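Local coordinates for protein transcriptional regulator, putative (Pseudomonas syringae pv. tomato, PDB 2R5F) that probably regulates transcription as a member of the SorC family, through a putative sugar-binding domain, at residues S54-W66 / Q84-V96. Numbering follows the deposited sequence.
Sequences SLSAQDHIGISSW and QSAQEVVQLLGGV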
# COMPACT_ATOMS: atom_id res chain seq x y z
N SER A 54 8.53 -9.32 -9.37
CA SER A 54 8.51 -7.98 -9.97
C SER A 54 9.37 -6.99 -9.21
O SER A 54 9.42 -5.83 -9.58
CB SER A 54 7.07 -7.43 -10.06
OG SER A 54 6.24 -8.33 -10.79
N LEU A 55 10.04 -7.45 -8.16
CA LEU A 55 10.96 -6.57 -7.43
C LEU A 55 12.37 -6.60 -8.00
O LEU A 55 12.91 -7.66 -8.36
CB LEU A 55 10.98 -6.90 -5.92
CG LEU A 55 11.73 -6.00 -4.93
CD1 LEU A 55 11.22 -4.54 -4.93
CD2 LEU A 55 11.65 -6.64 -3.53
N SER A 56 12.96 -5.41 -8.06
CA SER A 56 14.33 -5.20 -8.51
C SER A 56 15.22 -4.87 -7.30
O SER A 56 14.74 -4.31 -6.32
CB SER A 56 14.36 -4.05 -9.51
OG SER A 56 15.68 -3.55 -9.67
N ALA A 57 16.51 -5.20 -7.39
CA ALA A 57 17.46 -4.93 -6.31
C ALA A 57 17.75 -3.44 -6.18
O ALA A 57 18.23 -2.98 -5.14
CB ALA A 57 18.74 -5.72 -6.51
N GLN A 58 17.42 -2.70 -7.24
CA GLN A 58 17.59 -1.25 -7.30
C GLN A 58 16.41 -0.47 -6.69
O GLN A 58 16.52 0.73 -6.45
CB GLN A 58 17.81 -0.80 -8.74
CG GLN A 58 19.24 -0.38 -9.08
CD GLN A 58 20.29 -1.39 -8.62
OE1 GLN A 58 20.41 -2.49 -9.18
NE2 GLN A 58 21.07 -1.02 -7.62
N ASP A 59 15.31 -1.17 -6.42
CA ASP A 59 14.08 -0.53 -5.90
C ASP A 59 14.27 -0.04 -4.46
O ASP A 59 14.87 -0.72 -3.63
CB ASP A 59 12.90 -1.51 -5.95
CG ASP A 59 12.12 -1.47 -7.27
OD1 ASP A 59 12.06 -0.42 -7.96
OD2 ASP A 59 11.51 -2.50 -7.60
N HIS A 60 13.76 1.16 -4.19
CA HIS A 60 13.72 1.74 -2.86
C HIS A 60 12.26 1.71 -2.47
O HIS A 60 11.46 2.47 -3.04
CB HIS A 60 14.20 3.19 -2.91
CG HIS A 60 15.63 3.36 -3.36
ND1 HIS A 60 16.61 3.87 -2.55
CD2 HIS A 60 16.23 3.07 -4.54
CE1 HIS A 60 17.75 3.90 -3.20
NE2 HIS A 60 17.55 3.42 -4.41
N ILE A 61 11.92 0.86 -1.51
CA ILE A 61 10.55 0.56 -1.17
C ILE A 61 10.02 1.42 -0.03
O ILE A 61 10.72 1.62 0.95
CB ILE A 61 10.42 -0.92 -0.76
CG1 ILE A 61 10.78 -1.82 -1.94
CG2 ILE A 61 9.00 -1.19 -0.17
CD1 ILE A 61 11.00 -3.24 -1.57
N GLY A 62 8.81 1.96 -0.17
CA GLY A 62 8.14 2.63 0.96
C GLY A 62 6.92 1.78 1.25
O GLY A 62 6.32 1.28 0.32
N ILE A 63 6.58 1.57 2.52
CA ILE A 63 5.35 0.85 2.84
C ILE A 63 4.48 1.61 3.85
O ILE A 63 4.99 2.24 4.79
CB ILE A 63 5.55 -0.63 3.33
CG1 ILE A 63 6.22 -0.71 4.72
CG2 ILE A 63 6.27 -1.50 2.30
CD1 ILE A 63 5.93 -2.06 5.48
N SER A 64 3.18 1.50 3.65
CA SER A 64 2.18 1.98 4.61
C SER A 64 2.10 1.00 5.80
O SER A 64 1.29 0.06 5.80
CB SER A 64 0.82 2.04 3.91
OG SER A 64 -0.08 2.78 4.72
N SER A 65 2.94 1.20 6.81
CA SER A 65 3.13 0.11 7.77
C SER A 65 1.93 -0.19 8.69
O SER A 65 1.87 -1.26 9.27
CB SER A 65 4.43 0.28 8.56
OG SER A 65 4.78 1.65 8.60
N TRP A 66 0.97 0.72 8.77
CA TRP A 66 -0.25 0.47 9.57
C TRP A 66 -1.28 -0.48 8.91
O TRP A 66 -2.28 -0.85 9.54
CB TRP A 66 -0.92 1.78 9.98
CG TRP A 66 -0.10 2.60 10.96
CD1 TRP A 66 1.07 3.24 10.69
CD2 TRP A 66 -0.39 2.87 12.34
NE1 TRP A 66 1.53 3.89 11.80
CE2 TRP A 66 0.66 3.69 12.84
CE3 TRP A 66 -1.42 2.50 13.22
CZ2 TRP A 66 0.70 4.14 14.16
CZ3 TRP A 66 -1.39 2.96 14.55
CH2 TRP A 66 -0.33 3.77 15.00
N GLN A 84 20.84 -9.45 -1.23
CA GLN A 84 20.06 -8.21 -1.19
C GLN A 84 18.98 -8.11 -2.30
O GLN A 84 19.28 -8.22 -3.49
CB GLN A 84 20.99 -6.99 -1.19
CG GLN A 84 20.32 -5.69 -0.74
CD GLN A 84 21.31 -4.57 -0.44
OE1 GLN A 84 22.52 -4.74 -0.61
NE2 GLN A 84 20.81 -3.43 0.02
N SER A 85 17.73 -7.93 -1.89
CA SER A 85 16.61 -7.90 -2.83
C SER A 85 16.02 -6.51 -3.05
O SER A 85 15.09 -6.34 -3.83
CB SER A 85 15.52 -8.87 -2.37
OG SER A 85 16.10 -10.11 -1.95
N ALA A 86 16.54 -5.52 -2.33
CA ALA A 86 16.13 -4.13 -2.49
C ALA A 86 17.16 -3.22 -1.89
O ALA A 86 17.97 -3.65 -1.08
CB ALA A 86 14.73 -3.88 -1.84
N GLN A 87 17.13 -1.94 -2.27
CA GLN A 87 17.98 -0.91 -1.64
C GLN A 87 17.59 -0.50 -0.21
O GLN A 87 18.46 -0.35 0.64
CB GLN A 87 18.05 0.35 -2.53
CG GLN A 87 18.71 0.13 -3.88
CD GLN A 87 20.11 -0.42 -3.72
OE1 GLN A 87 21.05 0.31 -3.43
NE2 GLN A 87 20.24 -1.73 -3.86
N GLU A 88 16.30 -0.33 0.08
CA GLU A 88 15.84 0.03 1.43
C GLU A 88 14.32 -0.14 1.56
O GLU A 88 13.63 -0.26 0.55
CB GLU A 88 16.21 1.49 1.74
CG GLU A 88 15.66 2.46 0.68
CD GLU A 88 16.09 3.91 0.85
OE1 GLU A 88 16.00 4.43 1.98
OE2 GLU A 88 16.47 4.54 -0.16
N VAL A 89 13.83 -0.18 2.80
CA VAL A 89 12.42 -0.19 3.10
C VAL A 89 12.20 1.00 4.04
O VAL A 89 12.83 1.08 5.10
CB VAL A 89 12.00 -1.51 3.79
CG1 VAL A 89 10.51 -1.48 4.22
CG2 VAL A 89 12.28 -2.69 2.83
N VAL A 90 11.36 1.94 3.61
CA VAL A 90 11.07 3.16 4.38
C VAL A 90 9.65 3.06 4.92
O VAL A 90 8.70 2.69 4.20
CB VAL A 90 11.28 4.43 3.49
CG1 VAL A 90 11.03 5.75 4.28
CG2 VAL A 90 12.68 4.40 2.87
N GLN A 91 9.51 3.35 6.21
CA GLN A 91 8.20 3.46 6.83
C GLN A 91 7.55 4.74 6.34
O GLN A 91 8.11 5.82 6.54
CB GLN A 91 8.37 3.51 8.33
CG GLN A 91 7.08 3.76 9.06
CD GLN A 91 7.18 3.35 10.50
OE1 GLN A 91 8.25 2.98 10.96
NE2 GLN A 91 6.08 3.42 11.22
N LEU A 92 6.36 4.65 5.74
CA LEU A 92 5.74 5.84 5.11
C LEU A 92 4.70 6.55 5.95
O LEU A 92 4.14 7.55 5.49
CB LEU A 92 5.10 5.49 3.77
CG LEU A 92 5.94 5.02 2.59
CD1 LEU A 92 4.99 4.74 1.45
CD2 LEU A 92 7.01 6.00 2.17
N LEU A 93 4.40 6.02 7.13
CA LEU A 93 3.42 6.60 8.06
C LEU A 93 3.78 6.17 9.47
O LEU A 93 4.03 4.98 9.72
CB LEU A 93 1.98 6.15 7.74
CG LEU A 93 0.89 6.32 8.84
CD1 LEU A 93 0.82 7.72 9.37
CD2 LEU A 93 -0.49 5.91 8.33
N GLY A 94 3.79 7.12 10.39
CA GLY A 94 4.07 6.85 11.79
C GLY A 94 3.26 7.77 12.69
O GLY A 94 3.00 8.92 12.33
N GLY A 95 2.87 7.26 13.85
CA GLY A 95 2.08 8.00 14.82
C GLY A 95 2.49 7.59 16.21
O GLY A 95 3.63 7.17 16.42
N VAL A 96 1.56 7.69 17.16
CA VAL A 96 1.85 7.40 18.57
C VAL A 96 0.90 6.29 19.08
O VAL A 96 -0.33 6.35 18.78
CB VAL A 96 1.74 8.69 19.46
CG1 VAL A 96 2.03 8.38 20.94
CG2 VAL A 96 2.68 9.78 18.96
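Ala86 and Ile61 touch beside two neighbouring parallel strands of a Rossmann-like sheet, 60-63 and 88-91, linked through helix 68-75. Ala86 CB lies 3.8 Å from Ile61 CD1. Gln87 then grips the turn before the first strand. Its N donates to Asp59 O. Its side chain bends at chi2 (-57°), which brings NE2 back to Ala57 O at 2.7 Å. Gln87 CB sits over the centre of the His60 ring, a CH-pi contact. Glu88 takes the ring at its edge: OE2 accepts a very short, nearly straight bond from His60 ND1. The ring and carboxylate planes are 58° apart. Arg149 of helix 138-149 forms a salt bridge to the same OE2, so the carboxylate is probably kept ionised. Val89 shares a face with Ile61 and Ile63, which pack on Leu115 and Leu111 of helix 101-115. Val90, its side chain on the other face, is paired with Gly62 along the backbone; its N and O bond to Ile61 O and Ile63 N. Gln91 CG meets Ser65 OG at 3.2 Å, while its OE1 accepts from Leu122 N. Leu92 N bonds to Ile63 O, and its side chain packs on the bare backbone of Gly62. Leu93 crosses Trp66 at about a right angle, with CG 3.6 Å from Trp66 CD1.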